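Rab GDP dissociation inhibitor alpha (Naegleria fowleri, PDB 6C87) probably binds prenylated Rab GTPases in their GDP-bound state, slows release of the nucleotide and shuttles them between membranes and cytosol. Local coordinates at residues K127-T131 and H196-L200; Y155-Q161 and H167-S173; F298-V302 and D407-I411; D396-P400 and S412-D416. All blocks are in the same frame, centred on the assembly; numbering follows the deposited sequence.

The four contacts illustrate how bonding type follows place in a two-part fold. Interaction 2 lies among the helices and interaction 1 where they meet the mixed sheet, their centres about 19 Å apart without touching: the first is buried and wholly aliphatic, whereas the second, partly buried and farther from the chain centre, mixes aromatic, sulfur and hydrogen-bonding partners. Interactions 3 and 4 touch each other through Val302 against Ala399 and Ile411 against Pro400; interaction 3 uses strand 409-411, interaction 4 the end of strand 389-400 and the chain just after 409-411. Interaction 3 sets an apolar cluster beside one salt bridge; interaction 4, a surface contact, relies on two hydrogen bonds centred on a single serine.

Interaction 1 (K127-T131 and H196-L200); sequences KVPIT and HAVAL
Ala197 makes the first touch, its CB standing 3.9 Å from CG2 of Val128; the residue before it, His196, is engaged elsewhere, its two ring nitrogens hydrogen-bonded to Asp342 and Asp204. The methyl of Ala197 meets the branch of Val128 that lies beside the backbone N. The other branch, CG1, lies trans to that nitrogen (chi1 173°) and is left for the next residue along the helix.

That residue, Val198, carries most of the contact. Its CG2 approaches Val128 CG1 to 3.6 Å and Ile130 CD1 to 3.9 Å, so a single methyl touches the ends of two side chains from the opposing loop. Val198 CG1 adds a looser touch, 4.1 Å from Ile130 CD1. Here the principle is plain: the end of helix 188-198 is packed against the loop that leaves the hairpin of strands 111-121 and 124-127, a seam between the helical region and the large mixed sheet of the fold. Val119 of the longer hairpin strand touches both Val128 and Ala197, while Tyr222 of helix 212-229 touches Val128 and Ile130.

After Val198, the carbonyl of Ala199 accepts a hydrogen bond from Arg218. Leu200, with positive phi (70°), marks the departure from helical geometry and rests on His420.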
loop_
_atom_site.group_PDB
_atom_site.type_symbol
_atom_site.label_atom_id
_atom_site.label_comp_id
_atom_site.label_asym_id
_atom_site.label_seq_id
_atom_site.Cartn_x
_atom_site.Cartn_y
_atom_site.Cartn_z
ATOM N N LYS A 127 -36.701 -4.050 -14.787
ATOM C CA LYS A 127 -35.552 -4.656 -14.133
ATOM C C LYS A 127 -34.261 -4.129 -14.753
ATOM O O LYS A 127 -34.189 -3.848 -15.952
ATOM C CB LYS A 127 -35.625 -6.184 -14.250
ATOM N N VAL A 128 -33.227 -3.994 -13.928
ATOM C CA VAL A 128 -31.932 -3.521 -14.416
ATOM C C VAL A 128 -31.254 -4.649 -15.191
ATOM O O VAL A 128 -31.032 -5.735 -14.636
ATOM C CB VAL A 128 -31.049 -3.026 -13.260
ATOM C CG1 VAL A 128 -29.658 -2.690 -13.765
ATOM C CG2 VAL A 128 -31.683 -1.817 -12.580
ATOM N N PRO A 129 -30.919 -4.452 -16.467
ATOM C CA PRO A 129 -30.249 -5.517 -17.223
ATOM C C PRO A 129 -28.743 -5.506 -16.999
ATOM O O PRO A 129 -28.101 -4.453 -16.979
ATOM C CB PRO A 129 -30.594 -5.186 -18.682
ATOM C CG PRO A 129 -30.825 -3.695 -18.693
ATOM C CD PRO A 129 -31.195 -3.263 -17.294
ATOM N N ILE A 130 -28.179 -6.703 -16.831
ATOM C CA ILE A 130 -26.768 -6.882 -16.513
ATOM C C ILE A 130 -26.024 -7.599 -17.628
ATOM O O ILE A 130 -24.997 -7.118 -18.111
ATOM C CB ILE A 130 -26.582 -7.617 -15.170
ATOM C CG1 ILE A 130 -27.215 -6.785 -14.072
ATOM C CG2 ILE A 130 -25.121 -7.833 -14.878
ATOM C CD1 ILE A 130 -26.674 -5.370 -14.070
ATOM N N THR A 131 -26.530 -8.749 -18.054
ATOM C CA THR A 131 -25.828 -9.519 -19.064
ATOM C C THR A 131 -26.061 -8.906 -20.441
ATOM O O THR A 131 -27.044 -8.191 -20.654
ATOM C CB THR A 131 -26.304 -10.968 -19.050
ATOM O OG1 THR A 131 -27.686 -11.018 -19.436
ATOM C CG2 THR A 131 -26.142 -11.576 -17.665
ATOM N N HIS A 196 -26.040 4.975 -13.961
ATOM C CA HIS A 196 -26.733 5.351 -12.733
ATOM C C HIS A 196 -27.310 4.157 -11.984
ATOM O O HIS A 196 -27.255 4.119 -10.755
ATOM C CB HIS A 196 -27.852 6.358 -13.030
ATOM C CG HIS A 196 -27.366 7.659 -13.593
ATOM N ND1 HIS A 196 -27.641 8.874 -13.006
ATOM C CD2 HIS A 196 -26.632 7.935 -14.696
ATOM C CE1 HIS A 196 -27.094 9.841 -13.722
ATOM N NE2 HIS A 196 -26.473 9.297 -14.751
ATOM N N ALA A 197 -27.854 3.172 -12.690
ATOM C CA ALA A 197 -28.495 2.046 -12.024
ATOM C C ALA A 197 -27.552 0.873 -11.785
ATOM O O ALA A 197 -27.798 0.087 -10.862
ATOM C CB ALA A 197 -29.708 1.564 -12.833
ATOM N N VAL A 198 -26.489 0.730 -12.583
ATOM C CA VAL A 198 -25.533 -0.358 -12.388
ATOM C C VAL A 198 -24.285 0.125 -11.660
ATOM O O VAL A 198 -23.917 -0.417 -10.612
ATOM C CB VAL A 198 -25.128 -1.007 -13.724
ATOM C CG1 VAL A 198 -24.157 -2.139 -13.460
ATOM C CG2 VAL A 198 -26.340 -1.507 -14.476
ATOM N N ALA A 199 -23.616 1.131 -12.220
ATOM C CA ALA A 199 -22.376 1.639 -11.644
ATOM C C ALA A 199 -22.610 2.636 -10.515
ATOM O O ALA A 199 -21.657 2.962 -9.797
ATOM C CB ALA A 199 -21.515 2.271 -12.740
ATOM N N LEU A 200 -23.844 3.126 -10.360
ATOM C CA LEU A 200 -24.289 3.938 -9.223
ATOM C C LEU A 200 -23.682 5.339 -9.202
ATOM O O LEU A 200 -23.533 5.940 -8.137
ATOM C CB LEU A 200 -24.013 3.229 -7.890
ATOM C CG LEU A 200 -24.636 1.844 -7.736
ATOM C CD1 LEU A 200 -24.663 1.464 -6.264
ATOM C CD2 LEU A 200 -26.035 1.758 -8.370
#

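Interaction 2 (Y155-Q161 and H167-S173); sequences YLYDYDQ and HQGFDCS
The chain leaves helix 143-157 and returns so that Tyr159 and His167 face each other, their CA atoms 6.3 Å apart, before a type I' beta turn from His167 to Phe170. The two rings form an offset stack, planes 22° apart, with Tyr159 OH lying over the centre of the imidazole. Cys172 covers a face of the tyrosine ring: its SG sits 3.6 Å from the Tyr159 centroid, 18° off the normal. The same residue fixes the phenol, since Cys172 N donates to Tyr159 OH at 3.0 Å.

At the edge of the imidazole, His167 NE2 donates to Gln161 O at 3.0 Å, meeting it from above the carbonyl plane, and more weakly to Asp160 O. Tyr155, with CG trans to its backbone N (chi1 164°), extends across to the turn, where its OH donates to His167 O at 2.9 Å. Phe170 N reaches that oxygen from the opposite face, so two donors grip it.

Gly169, with positive phi, suits the third position of a type I' turn. That turn and the sulfur-aromatic contact belong to the connection between helices 143-157 and 177-184, in the helical domain that in Rab GDIs holds the prenyl group.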
loop_
_atom_site.group_PDB
_atom_site.type_symbol
_atom_site.label_atom_id
_atom_site.label_comp_id
_atom_site.label_asym_id
_atom_site.label_seq_id
_atom_site.Cartn_x
_atom_site.Cartn_y
_atom_site.Cartn_z
ATOM N N TYR A 155 -18.463 -5.848 -24.859
ATOM C CA TYR A 155 -17.066 -5.425 -24.839
ATOM C C TYR A 155 -16.571 -5.166 -23.421
ATOM O O TYR A 155 -15.438 -5.524 -23.083
ATOM C CB TYR A 155 -16.875 -4.181 -25.714
ATOM C CG TYR A 155 -15.577 -3.443 -25.451
ATOM C CD1 TYR A 155 -14.349 -3.976 -25.838
ATOM C CD2 TYR A 155 -15.584 -2.197 -24.829
ATOM C CE1 TYR A 155 -13.164 -3.298 -25.591
ATOM C CE2 TYR A 155 -14.406 -1.511 -24.583
ATOM C CZ TYR A 155 -13.204 -2.065 -24.966
ATOM O OH TYR A 155 -12.038 -1.382 -24.725
ATOM N N LEU A 156 -17.401 -4.543 -22.578
ATOM C CA LEU A 156 -16.949 -4.186 -21.234
ATOM C C LEU A 156 -16.783 -5.417 -20.350
ATOM O O LEU A 156 -15.812 -5.510 -19.590
ATOM C CB LEU A 156 -17.912 -3.180 -20.600
ATOM C CG LEU A 156 -18.007 -1.844 -21.346
ATOM C CD1 LEU A 156 -19.116 -0.965 -20.784
ATOM C CD2 LEU A 156 -16.670 -1.112 -21.342
ATOM N N TYR A 157 -17.698 -6.382 -20.449
ATOM C CA TYR A 157 -17.579 -7.582 -19.630
ATOM C C TYR A 157 -16.466 -8.497 -20.126
ATOM O O TYR A 157 -15.924 -9.279 -19.338
ATOM C CB TYR A 157 -18.906 -8.342 -19.595
ATOM N N ASP A 158 -16.099 -8.408 -21.403
ATOM C CA ASP A 158 -14.997 -9.190 -21.943
ATOM C C ASP A 158 -13.654 -8.489 -21.808
ATOM O O ASP A 158 -12.633 -9.069 -22.190
ATOM C CB ASP A 158 -15.241 -9.527 -23.416
ATOM C CG ASP A 158 -16.270 -10.615 -23.598
ATOM O OD1 ASP A 158 -16.773 -11.123 -22.577
ATOM O OD2 ASP A 158 -16.562 -10.975 -24.756
ATOM N N TYR A 159 -13.628 -7.266 -21.281
ATOM C CA TYR A 159 -12.374 -6.533 -21.181
ATOM C C TYR A 159 -11.470 -7.168 -20.130
ATOM O O TYR A 159 -11.884 -7.408 -18.993
ATOM C CB TYR A 159 -12.627 -5.063 -20.845
ATOM C CG TYR A 159 -11.365 -4.229 -20.897
ATOM C CD1 TYR A 159 -10.889 -3.738 -22.107
ATOM C CD2 TYR A 159 -10.638 -3.947 -19.747
ATOM C CE1 TYR A 159 -9.730 -2.985 -22.172
ATOM C CE2 TYR A 159 -9.475 -3.193 -19.802
ATOM C CZ TYR A 159 -9.028 -2.714 -21.018
ATOM O OH TYR A 159 -7.874 -1.965 -21.083
ATOM N N ASP A 160 -10.228 -7.429 -20.523
ATOM C CA ASP A 160 -9.184 -7.905 -19.629
ATOM C C ASP A 160 -8.011 -6.953 -19.785
ATOM O O ASP A 160 -7.465 -6.814 -20.884
ATOM C CB ASP A 160 -8.783 -9.344 -19.980
ATOM C CG ASP A 160 -7.760 -9.938 -19.017
ATOM O OD1 ASP A 160 -7.209 -9.205 -18.169
ATOM O OD2 ASP A 160 -7.484 -11.152 -19.132
ATOM N N GLN A 161 -7.630 -6.290 -18.692
ATOM C CA GLN A 161 -6.551 -5.314 -18.776
ATOM C C GLN A 161 -5.236 -5.985 -19.158
ATOM O O GLN A 161 -4.442 -5.425 -19.921
ATOM C CB GLN A 161 -6.416 -4.570 -17.449
ATOM C CG GLN A 161 -5.338 -3.495 -17.438
ATOM C CD GLN A 161 -5.625 -2.386 -18.438
ATOM O OE1 GLN A 161 -4.952 -2.262 -19.458
ATOM N NE2 GLN A 161 -6.654 -1.596 -18.161
ATOM N N HIS A 167 -8.686 -5.544 -25.739
ATOM C CA HIS A 167 -8.688 -4.085 -25.671
ATOM C C HIS A 167 -9.452 -3.464 -26.838
ATOM O O HIS A 167 -10.191 -2.488 -26.649
ATOM C CB HIS A 167 -7.250 -3.566 -25.623
ATOM C CG HIS A 167 -6.562 -3.807 -24.315
ATOM N ND1 HIS A 167 -5.508 -3.037 -23.875
ATOM C CD2 HIS A 167 -6.794 -4.720 -23.342
ATOM C CE1 HIS A 167 -5.110 -3.472 -22.693
ATOM N NE2 HIS A 167 -5.876 -4.491 -22.346
ATOM N N GLN A 168 -9.300 -4.020 -28.042
ATOM C CA GLN A 168 -9.997 -3.548 -29.243
ATOM C C GLN A 168 -9.851 -2.038 -29.436
ATOM O O GLN A 168 -10.820 -1.323 -29.711
ATOM C CB GLN A 168 -11.474 -3.945 -29.212
ATOM C CG GLN A 168 -11.741 -5.399 -29.544
ATOM C CD GLN A 168 -13.199 -5.650 -29.861
ATOM O OE1 GLN A 168 -13.866 -4.811 -30.467
ATOM N NE2 GLN A 168 -13.707 -6.805 -29.446
ATOM N N GLY A 169 -8.621 -1.549 -29.286
ATOM C CA GLY A 169 -8.318 -0.158 -29.558
ATOM C C GLY A 169 -8.508 0.801 -28.402
ATOM O O GLY A 169 -8.415 2.017 -28.609
ATOM N N PHE A 170 -8.779 0.302 -27.200
ATOM C CA PHE A 170 -8.962 1.151 -26.033
ATOM C C PHE A 170 -8.102 0.642 -24.883
ATOM O O PHE A 170 -7.951 -0.570 -24.698
ATOM C CB PHE A 170 -10.430 1.183 -25.601
ATOM C CG PHE A 170 -11.308 2.003 -26.497
ATOM C CD1 PHE A 170 -11.277 3.386 -26.445
ATOM C CD2 PHE A 170 -12.173 1.387 -27.391
ATOM C CE1 PHE A 170 -12.089 4.140 -27.270
ATOM C CE2 PHE A 170 -12.991 2.137 -28.216
ATOM C CZ PHE A 170 -12.949 3.514 -28.155
ATOM N N ASP A 171 -7.540 1.571 -24.116
ATOM C CA ASP A 171 -6.816 1.264 -22.883
ATOM C C ASP A 171 -7.648 1.844 -21.743
ATOM O O ASP A 171 -7.518 3.019 -21.396
ATOM C CB ASP A 171 -5.402 1.838 -22.891
ATOM C CG ASP A 171 -4.628 1.513 -21.615
ATOM O OD1 ASP A 171 -3.431 1.872 -21.538
ATOM O OD2 ASP A 171 -5.198 0.874 -20.702
ATOM N N CYS A 172 -8.495 1.003 -21.149
ATOM C CA CYS A 172 -9.435 1.479 -20.145
ATOM C C CYS A 172 -8.753 1.918 -18.857
ATOM O O CYS A 172 -9.393 2.578 -18.031
ATOM C CB CYS A 172 -10.472 0.393 -19.864
ATOM S SG CYS A 172 -11.442 -0.059 -21.330
ATOM N N SER A 173 -7.479 1.573 -18.664
ATOM C CA SER A 173 -6.725 2.125 -17.544
ATOM C C SER A 173 -6.450 3.613 -17.733
ATOM O O SER A 173 -6.264 4.334 -16.747
ATOM C CB SER A 173 -5.415 1.364 -17.364
ATOM O OG SER A 173 -4.698 1.316 -18.581
#

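Interaction 3 (F298-V302 and D407-I411); sequences FPEKV and DGVFI
One face of the Phe298 ring is taken by Val409, whose CG1 stands 3.6 Å above the plane over the ring centre, a CH-pi contact only 14° off the normal. Ile411 meets the same ring obliquely, CG1 lying 3.6 Å from Phe298 CD2 as the two side chains slide past each other in opposite directions. The second flat group, the carboxylate of Asp407, is engaged at both oxygens. OD2 offers its anti lone pair to Lys301 NZ at 2.8 Å, a salt bridge, and OD1 takes a weak hydrogen bond from Val409 N within its own segment.

Lys301 runs nearly straight as far as CE and then bends (chi4 -89°), which carries the ammonium group to the acid. On the way its aliphatic part serves the apolar cluster: CB rests 3.6 Å from Ile411 CD1, and CD passes Val409 CG1 at 4.0 Å. Val302 extends the apolar cluster past Ile411, its CG1 being 3.9 Å from Ile411 CG2.

The elements joined are strand 409-411, an outermost strand of the five-stranded parallel sheet in this Rossmann-like fold, and the turn leading from its neighbour 290-293 into strand 302-315. Val291 of that neighbour touches Phe298 and Val409, and Tyr270 packs on Lys301 and Val409.

Chemically, the contact divides its labour: aromatic and aliphatic groups supply the apolar contact, while the ion pair, on the Asp407 side, is likely to favour the charged forms of both Lys301 and Asp407.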
loop_
_atom_site.group_PDB
_atom_site.type_symbol
_atom_site.label_atom_id
_atom_site.label_comp_id
_atom_site.label_asym_id
_atom_site.label_seq_id
_atom_site.Cartn_x
_atom_site.Cartn_y
_atom_site.Cartn_z
ATOM N N PHE A 298 -22.090 21.998 15.047
ATOM C CA PHE A 298 -21.131 23.051 14.711
ATOM C C PHE A 298 -21.734 23.986 13.669
ATOM O O PHE A 298 -21.266 24.044 12.525
ATOM C CB PHE A 298 -19.815 22.448 14.217
ATOM C CG PHE A 298 -19.365 21.261 15.010
ATOM C CD1 PHE A 298 -18.685 21.434 16.217
ATOM C CD2 PHE A 298 -19.631 19.973 14.565
ATOM C CE1 PHE A 298 -18.273 20.346 16.970
ATOM C CE2 PHE A 298 -19.221 18.874 15.305
ATOM C CZ PHE A 298 -18.538 19.059 16.513
ATOM N N PRO A 299 -22.769 24.746 14.039
ATOM C CA PRO A 299 -23.414 25.629 13.052
ATOM C C PRO A 299 -22.461 26.625 12.426
ATOM O O PRO A 299 -22.617 26.962 11.245
ATOM C CB PRO A 299 -24.497 26.344 13.875
ATOM C CG PRO A 299 -24.685 25.504 15.096
ATOM C CD PRO A 299 -23.345 24.913 15.384
ATOM N N GLU A 300 -21.476 27.105 13.180
ATOM C CA GLU A 300 -20.548 28.102 12.669
ATOM C C GLU A 300 -19.448 27.509 11.798
ATOM O O GLU A 300 -18.694 28.269 11.187
ATOM C CB GLU A 300 -19.927 28.881 13.829
ATOM N N LYS A 301 -19.354 26.183 11.690
ATOM C CA LYS A 301 -18.273 25.549 10.940
ATOM C C LYS A 301 -18.756 24.802 9.700
ATOM O O LYS A 301 -17.984 24.040 9.109
ATOM C CB LYS A 301 -17.494 24.588 11.838
ATOM C CG LYS A 301 -16.913 25.227 13.077
ATOM C CD LYS A 301 -15.866 24.317 13.692
ATOM C CE LYS A 301 -15.086 25.040 14.773
ATOM N NZ LYS A 301 -13.903 25.738 14.205
ATOM N N VAL A 302 -20.003 25.004 9.285
ATOM C CA VAL A 302 -20.541 24.341 8.110
ATOM C C VAL A 302 -21.240 25.375 7.234
ATOM O O VAL A 302 -21.478 26.512 7.642
ATOM C CB VAL A 302 -21.500 23.190 8.479
ATOM C CG1 VAL A 302 -20.733 22.075 9.182
ATOM C CG2 VAL A 302 -22.637 23.703 9.344
ATOM N N ASP A 407 -8.198 22.775 13.296
ATOM C CA ASP A 407 -8.865 23.032 14.566
ATOM C C ASP A 407 -9.213 21.780 15.364
ATOM O O ASP A 407 -9.612 21.907 16.528
ATOM C CB ASP A 407 -10.148 23.845 14.338
ATOM C CG ASP A 407 -11.082 23.189 13.354
ATOM O OD1 ASP A 407 -10.648 22.249 12.651
ATOM O OD2 ASP A 407 -12.254 23.614 13.285
ATOM N N GLY A 408 -9.062 20.588 14.790
ATOM C CA GLY A 408 -9.420 19.369 15.485
ATOM C C GLY A 408 -10.893 19.022 15.477
ATOM O O GLY A 408 -11.299 18.109 16.203
ATOM N N VAL A 409 -11.707 19.719 14.688
ATOM C CA VAL A 409 -13.145 19.475 14.614
ATOM C C VAL A 409 -13.435 18.794 13.286
ATOM O O VAL A 409 -13.375 19.429 12.225
ATOM C CB VAL A 409 -13.959 20.767 14.749
ATOM C CG1 VAL A 409 -15.447 20.454 14.743
ATOM C CG2 VAL A 409 -13.571 21.516 16.006
ATOM N N PHE A 410 -13.763 17.507 13.339
ATOM C CA PHE A 410 -14.014 16.705 12.147
ATOM C C PHE A 410 -15.518 16.508 12.006
ATOM O O PHE A 410 -16.144 15.828 12.828
ATOM C CB PHE A 410 -13.263 15.380 12.238
ATOM C CG PHE A 410 -11.786 15.555 12.413
ATOM C CD1 PHE A 410 -11.235 15.676 13.676
ATOM C CD2 PHE A 410 -10.952 15.652 11.312
ATOM C CE1 PHE A 410 -9.870 15.863 13.842
ATOM C CE2 PHE A 410 -9.587 15.837 11.467
ATOM C CZ PHE A 410 -9.046 15.944 12.738
ATOM N N ILE A 411 -16.095 17.106 10.963
ATOM C CA ILE A 411 -17.541 17.169 10.777
ATOM C C ILE A 411 -17.941 16.310 9.585
ATOM O O ILE A 411 -17.265 16.307 8.548
ATOM C CB ILE A 411 -18.023 18.622 10.589
ATOM C CG1 ILE A 411 -17.437 19.515 11.686
ATOM C CG2 ILE A 411 -19.543 18.688 10.590
ATOM C CD1 ILE A 411 -17.776 20.985 11.534
#

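Interaction 4 (D396-P400 and S412-D416); sequences DTYAP and SKSYD
Ser414 bonds to both polar backbone atoms of Tyr398. Its hydroxyl OG accepts from Tyr398 N at 2.8 Å, and its own backbone N donates to Tyr398 O at 3.1 Å. The second bond is nearly straight, 173° at the hydrogen, and arrives in the carbonyl plane; the first is more bent. A serine hydroxyl thus takes the part that a main-chain carbonyl would play in a ladder between strands, although the two segments do run roughly antiparallel, 152° apart.

CB of Ser414 points toward the strand, and a chi1 of -58°, which sets OG beside the backbone N of its own residue, brings the hydroxyl to Tyr398 N; it also lies near the edge of the Tyr398 ring. Ser414 CB is 3.8 Å from Thr397 CB. Farther along, Lys413 CA passes 3.6 Å from Tyr398 O, while Pro400 CD lies 4.1 Å from Ser412 O.

The next shell holds each segment in place. Ser412 OG bonds to Glu24, Lys413 N to Asp427, and Tyr415 OH to the backbone N of Thr23; on the strand, Thr397 OG1 pairs with Thr305.

Strand 389-400 stands between two partners, strand 302-315 of the mixed sheet, antiparallel to it, and segment 412-416, which leaves strand 409-411 and passes helices 22-33 and 422-436 on its way into the latter.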
loop_
_atom_site.group_PDB
_atom_site.type_symbol
_atom_site.label_atom_id
_atom_site.label_comp_id
_atom_site.label_asym_id
_atom_site.label_seq_id
_atom_site.Cartn_x
_atom_site.Cartn_y
_atom_site.Cartn_z
ATOM N N ASP A 396 -32.417 20.263 5.354
ATOM C CA ASP A 396 -31.274 21.000 4.849
ATOM C C ASP A 396 -30.025 20.128 4.933
ATOM O O ASP A 396 -29.852 19.351 5.880
ATOM C CB ASP A 396 -31.080 22.283 5.660
ATOM C CG ASP A 396 -32.216 23.281 5.469
ATOM O OD1 ASP A 396 -32.622 23.538 4.317
ATOM O OD2 ASP A 396 -32.711 23.812 6.480
ATOM N N THR A 397 -29.146 20.270 3.949
ATOM C CA THR A 397 -27.898 19.525 3.910
ATOM C C THR A 397 -26.725 20.477 4.120
ATOM O O THR A 397 -26.779 21.658 3.751
ATOM C CB THR A 397 -27.749 18.765 2.585
ATOM O OG1 THR A 397 -27.795 19.678 1.484
ATOM C CG2 THR A 397 -28.888 17.791 2.430
ATOM N N TYR A 398 -25.671 19.964 4.755
ATOM C CA TYR A 398 -24.538 20.804 5.113
ATOM C C TYR A 398 -23.240 20.057 4.870
ATOM O O TYR A 398 -23.196 18.824 4.841
ATOM C CB TYR A 398 -24.582 21.255 6.579
ATOM C CG TYR A 398 -25.773 22.108 6.951
ATOM C CD1 TYR A 398 -26.966 21.523 7.372
ATOM C CD2 TYR A 398 -25.709 23.494 6.875
ATOM C CE1 TYR A 398 -28.061 22.295 7.713
ATOM C CE2 TYR A 398 -26.799 24.277 7.216
ATOM C CZ TYR A 398 -27.973 23.673 7.636
ATOM O OH TYR A 398 -29.061 24.449 7.975
ATOM N N ALA A 399 -22.170 20.833 4.752
ATOM C CA ALA A 399 -20.827 20.312 4.597
ATOM C C ALA A 399 -19.877 21.230 5.361
ATOM O O ALA A 399 -20.099 22.442 5.409
ATOM C CB ALA A 399 -20.404 20.234 3.123
ATOM N N PRO A 400 -18.825 20.668 5.956
ATOM C CA PRO A 400 -17.911 21.490 6.762
ATOM C C PRO A 400 -17.062 22.419 5.913
ATOM O O PRO A 400 -16.783 22.153 4.742
ATOM C CB PRO A 400 -17.046 20.447 7.479
ATOM C CG PRO A 400 -17.108 19.239 6.593
ATOM C CD PRO A 400 -18.476 19.240 6.005
ATOM N N SER A 412 -19.039 15.574 9.741
ATOM C CA SER A 412 -19.568 14.756 8.663
ATOM C C SER A 412 -20.453 15.588 7.740
ATOM O O SER A 412 -20.923 16.673 8.092
ATOM C CB SER A 412 -20.382 13.585 9.216
ATOM O OG SER A 412 -21.512 14.043 9.955
ATOM N N LYS A 413 -20.678 15.054 6.542
ATOM C CA LYS A 413 -21.639 15.629 5.619
ATOM C C LYS A 413 -23.036 15.116 5.927
ATOM O O LYS A 413 -23.212 14.022 6.470
ATOM C CB LYS A 413 -21.267 15.295 4.176
ATOM C CG LYS A 413 -19.966 15.930 3.724
ATOM C CD LYS A 413 -19.620 15.538 2.302
ATOM C CE LYS A 413 -18.316 16.184 1.879
ATOM N NZ LYS A 413 -17.911 15.751 0.520
ATOM N N SER A 414 -24.036 15.936 5.606
ATOM C CA SER A 414 -25.409 15.461 5.656
ATOM C C SER A 414 -25.604 14.340 4.642
ATOM O O SER A 414 -24.931 14.278 3.608
ATOM C CB SER A 414 -26.377 16.602 5.365
ATOM O OG SER A 414 -26.193 17.660 6.290
ATOM N N TYR A 415 -26.569 13.472 4.912
ATOM C CA TYR A 415 -26.797 12.352 4.015
ATOM C C TYR A 415 -27.498 12.844 2.753
ATOM O O TYR A 415 -28.497 13.568 2.824
ATOM C CB TYR A 415 -27.604 11.264 4.721
ATOM C CG TYR A 415 -26.870 10.734 5.923
ATOM C CD1 TYR A 415 -25.749 9.934 5.769
ATOM C CD2 TYR A 415 -27.281 11.051 7.211
ATOM C CE1 TYR A 415 -25.055 9.456 6.866
ATOM C CE2 TYR A 415 -26.600 10.573 8.313
ATOM C CZ TYR A 415 -25.481 9.778 8.139
ATOM O OH TYR A 415 -24.784 9.297 9.235
ATOM N N ASP A 416 -26.964 12.455 1.597
ATOM C CA ASP A 416 -27.548 12.854 0.328
ATOM C C ASP A 416 -28.766 11.988 0.027
ATOM O O ASP A 416 -29.127 11.081 0.790
ATOM C CB ASP A 416 -26.490 12.809 -0.780
ATOM C CG ASP A 416 -25.951 11.398 -1.060
ATOM O OD1 ASP A 416 -26.615 10.386 -0.750
ATOM O OD2 ASP A 416 -24.816 11.305 -1.577
#